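Local coordinates for protein P domain of VPI (PDB 4P2N) that forms the protruding domain of a norovirus capsid and binds galactose- and fucose-containing glycans, consistent with a part in host attachment, at residues Ala105-Val110 and Trp160-Thr165. Residues are numbered along the deposited sequence; the frame is centred on the assembly and turned at random.
Sequences ACDWHV and WVSPST. With GAL (beta-D-galactopyranose), chain F.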
ATOM      1  N   ALA B 105      10.016  20.154  -3.622  1.00 12.36           N
ATOM      2  CA  ALA B 105      11.237  20.923  -3.351  1.00 11.99           C
ATOM      3  C   ALA B 105      12.334  20.105  -2.680  1.00 13.94           C
ATOM      4  O   ALA B 105      12.902  20.513  -1.661  1.00 16.03           O
ATOM      5  CB  ALA B 105      10.913  22.166  -2.525  1.00 15.10           C
ATOM      6  N   CYS B 106      12.627  18.950  -3.264  1.00 12.51           N
ATOM      7  CA  CYS B 106      13.671  18.072  -2.752  1.00 12.32           C
ATOM      8  C   CYS B 106      14.084  17.105  -3.852  1.00 12.38           C
ATOM      9  O   CYS B 106      13.385  16.961  -4.860  1.00 14.09           O
ATOM     10  CB  CYS B 106      13.191  17.304  -1.512  1.00 11.68           C
ATOM     11  SG  CYS B 106      11.689  16.285  -1.737  1.00 11.93           S
ATOM     12  N   ASP B 107      15.221  16.452  -3.666  1.00  9.76           N
ATOM     13  CA  ASP B 107      15.611  15.358  -4.551  1.00 10.38           C
ATOM     14  C   ASP B 107      14.844  14.106  -4.164  1.00 12.28           C
ATOM     15  O   ASP B 107      14.622  13.851  -2.977  1.00 12.89           O
ATOM     16  CB  ASP B 107      17.112  15.076  -4.438  1.00 12.20           C
ATOM     17  CG  ASP B 107      17.949  15.953  -5.340  1.00 12.70           C
ATOM     18  OD1 ASP B 107      17.473  17.030  -5.764  1.00 15.68           O
ATOM     19  OD2 ASP B 107      19.109  15.571  -5.603  1.00 13.03           O
ATOM     20  N   TRP B 108      14.441  13.325  -5.164  1.00  9.85           N
ATOM     21  CA  TRP B 108      13.805  12.036  -4.938  1.00  9.00           C
ATOM     22  C   TRP B 108      14.766  10.929  -5.319  1.00  9.14           C
ATOM     23  O   TRP B 108      15.592  11.086  -6.217  1.00 11.79           O
ATOM     24  CB  TRP B 108      12.555  11.866  -5.796  1.00 10.18           C
ATOM     25  CG  TRP B 108      11.433  12.773  -5.463  1.00  7.56           C
ATOM     26  CD1 TRP B 108      11.305  13.570  -4.355  1.00  8.42           C
ATOM     27  CD2 TRP B 108      10.270  12.993  -6.259  1.00  9.49           C
ATOM     28  NE1 TRP B 108      10.122  14.271  -4.422  1.00 10.20           N
ATOM     29  CE2 TRP B 108       9.470  13.932  -5.578  1.00  9.73           C
ATOM     30  CE3 TRP B 108       9.830  12.482  -7.483  1.00 10.01           C
ATOM     31  CZ2 TRP B 108       8.249  14.375  -6.092  1.00 10.81           C
ATOM     32  CZ3 TRP B 108       8.622  12.926  -7.991  1.00 11.24           C
ATOM     33  CH2 TRP B 108       7.845  13.858  -7.296  1.00 11.57           C
ATOM     34  N   HIS B 109      14.625   9.796  -4.648  1.00  9.19           N
ATOM     35  CA  HIS B 109      15.407   8.620  -4.981  1.00  8.00           C
ATOM     36  C   HIS B 109      14.413   7.485  -5.076  1.00  8.40           C
ATOM     37  O   HIS B 109      13.806   7.084  -4.083  1.00 10.66           O
ATOM     38  CB  HIS B 109      16.487   8.409  -3.923  1.00  7.74           C
ATOM     39  CG  HIS B 109      17.334   9.620  -3.716  1.00 11.01           C
ATOM     40  ND1 HIS B 109      17.159  10.478  -2.646  1.00 11.06           N
ATOM     41  CD2 HIS B 109      18.402  10.096  -4.399  1.00 10.29           C
ATOM     42  CE1 HIS B 109      18.065  11.432  -2.694  1.00 12.36           C
ATOM     43  NE2 HIS B 109      18.837  11.223  -3.750  1.00 12.39           N
ATOM     44  N   VAL B 110      14.216   7.007  -6.299  1.00  8.36           N
ATOM     45  CA  VAL B 110      13.124   6.092  -6.607  1.00  9.54           C
ATOM     46  C   VAL B 110      13.700   4.758  -7.053  1.00  9.62           C
ATOM     47  O   VAL B 110      14.480   4.706  -7.999  1.00  9.99           O
ATOM     48  CB  VAL B 110      12.247   6.659  -7.739  1.00  9.71           C
ATOM     49  CG1 VAL B 110      11.016   5.792  -7.958  1.00 10.60           C
ATOM     50  CG2 VAL B 110      11.830   8.099  -7.435  1.00 11.58           C
ATOM     51  N   TRP B 160      13.488   7.323  -0.731  1.00 10.52           N
ATOM     52  CA  TRP B 160      13.883   8.366   0.217  1.00  8.47           C
ATOM     53  C   TRP B 160      14.009   9.715  -0.483  1.00  9.91           C
ATOM     54  O   TRP B 160      14.016   9.795  -1.714  1.00 10.56           O
ATOM     55  CB  TRP B 160      15.187   8.016   0.956  1.00 11.09           C
ATOM     56  CG  TRP B 160      16.393   7.690   0.099  1.00 10.61           C
ATOM     57  CD1 TRP B 160      16.614   6.546  -0.622  1.00  8.29           C
ATOM     58  CD2 TRP B 160      17.570   8.497  -0.065  1.00 11.53           C
ATOM     59  NE1 TRP B 160      17.852   6.603  -1.237  1.00 10.13           N
ATOM     60  CE2 TRP B 160      18.456   7.788  -0.903  1.00 10.21           C
ATOM     61  CE3 TRP B 160      17.958   9.751   0.418  1.00 11.54           C
ATOM     62  CZ2 TRP B 160      19.701   8.294  -1.273  1.00 12.95           C
ATOM     63  CZ3 TRP B 160      19.197  10.252   0.057  1.00 12.36           C
ATOM     64  CH2 TRP B 160      20.053   9.526  -0.785  1.00 13.43           C
ATOM     65  N   VAL B 161      14.078  10.777   0.308  1.00  9.86           N
ATOM     66  CA  VAL B 161      14.212  12.115  -0.244  1.00  9.42           C
ATOM     67  C   VAL B 161      15.357  12.847   0.445  1.00 10.58           C
ATOM     68  O   VAL B 161      15.731  12.507   1.564  1.00 12.27           O
ATOM     69  CB  VAL B 161      12.905  12.927  -0.112  1.00  9.47           C
ATOM     70  CG1 VAL B 161      11.769  12.267  -0.888  1.00 11.43           C
ATOM     71  CG2 VAL B 161      12.530  13.114   1.358  1.00 10.98           C
ATOM     72  N   SER B 162      15.925  13.840  -0.232  1.00 10.12           N
ATOM     73  CA  SER B 162      17.093  14.552   0.307  1.00 10.06           C
ATOM     74  C   SER B 162      17.096  15.991  -0.204  1.00 10.93           C
ATOM     75  O   SER B 162      16.346  16.317  -1.123  1.00 11.45           O
ATOM     76  CB  SER B 162      18.389  13.820  -0.085  1.00 12.07           C
ATOM     77  OG  SER B 162      18.543  13.788  -1.495  1.00 12.80           O
ATOM     78  N   PRO B 163      17.919  16.871   0.397  1.00 11.91           N
ATOM     79  CA  PRO B 163      17.896  18.285   0.006  1.00 12.38           C
ATOM     80  C   PRO B 163      18.288  18.528  -1.439  1.00 13.74           C
ATOM     81  O   PRO B 163      19.123  17.812  -1.991  1.00 15.66           O
ATOM     82  CB  PRO B 163      18.947  18.919   0.917  1.00 18.11           C
ATOM     83  CG  PRO B 163      19.011  18.044   2.074  1.00 18.06           C
ATOM     84  CD  PRO B 163      18.798  16.655   1.557  1.00 14.09           C
ATOM     85  N   SER B 164      17.677  19.535  -2.060  1.00 12.83           N
ATOM     86  CA  SER B 164      17.933  19.836  -3.432  1.00 15.56           C
ATOM     87  C   SER B 164      19.375  20.350  -3.654  1.00 18.55           C
ATOM     88  O   SER B 164      19.921  20.239  -4.701  1.00 18.90           O
ATOM     89  CB  SER B 164      16.904  20.849  -3.930  1.00 14.83           C
ATOM     90  OG  SER B 164      15.592  20.394  -3.806  1.00 14.48           O
ATOM     91  N   THR B 165      19.909  20.962  -2.621  1.00 19.39           N
ATOM     92  CA  THR B 165      21.245  21.540  -2.651  1.00 24.41           C
ATOM     93  C   THR B 165      21.888  21.337  -1.314  1.00 25.61           C
ATOM     94  O   THR B 165      21.254  21.136  -0.357  1.00 23.23           O
ATOM     95  CB  THR B 165      21.300  23.052  -3.007  1.00 28.61           C
ATOM     96  OG1 THR B 165      20.540  23.813  -2.089  1.00 28.71           O
ATOM     97  CG2 THR B 165      20.755  23.294  -4.326  1.00 30.45           C
TER
HETATM   98  C1  GAL F   3      23.550  13.747  -2.514  1.00 22.44           C
HETATM   99  C2  GAL F   3      22.167  13.264  -2.918  1.00 18.15           C
HETATM  100  C3  GAL F   3      21.473  14.341  -3.735  1.00 17.53           C
HETATM  101  C4  GAL F   3      21.471  15.646  -2.956  1.00 19.23           C
HETATM  102  C5  GAL F   3      22.892  15.996  -2.549  1.00 23.39           C
HETATM  103  C6  GAL F   3      22.891  17.306  -1.759  1.00 27.54           C
HETATM  104  O2  GAL F   3      22.289  12.069  -3.705  1.00 19.33           O
HETATM  105  O3  GAL F   3      20.120  13.941  -4.003  1.00 14.79           O
HETATM  106  O4  GAL F   3      20.659  15.501  -1.780  1.00 16.80           O
HETATM  107  O5  GAL F   3      23.430  14.945  -1.733  1.00 22.64           O
HETATM  108  O6  GAL F   3      24.121  18.000  -1.981  1.00 32.13           O
HETATM  109  O   HOH W   1      15.473  20.777  -0.563  1.00 17.44           O
HETATM  110  O   HOH W   2      15.713  18.997  -6.218  1.00 14.29           O
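His109 lies flat over the six-membered ring of Trp160, ring centroids 3.5 Å apart and planes 19° from parallel. Its ND1 sits near the middle of the indole, and its CB adds a CH-pi contact to the five-membered ring. A chi1 of 55° puts the Trp160 indole between its own backbone N and carbonyl carbon, where its face meets the imidazole. A bound fucose also touches Trp160, as does Met124 of the second subunit.

Galactose is held by polar groups from both segments. Its O3 gives a very short hydrogen bond to Asp107 OD2 (2.5 Å) and accepts one from His109 NE2 (3.0 Å). Its O4 donates to Pro163 O at 2.8 Å. Asp107 OD1 forms a salt bridge with Lys130. A water bridges Asp107 OD1 and Ser164 OG.

The segments lie on neighbouring antiparallel strands, 107-114 and 153-162, of the six-stranded sheet of the P domain. Asp107 and Ser162 form a hydrogen-bonded pair, with Asp107 N to Ser162 O at 2.8 Å. His109 N donates to Trp160 O.

On the face opposite His109 and Trp160, Trp108 CD1 packs against Val161 CG1 at 3.7 Å. Trp108 NE1 hydrogen-bonds to Ile103 O. Cys106 SG meets Val161 CB.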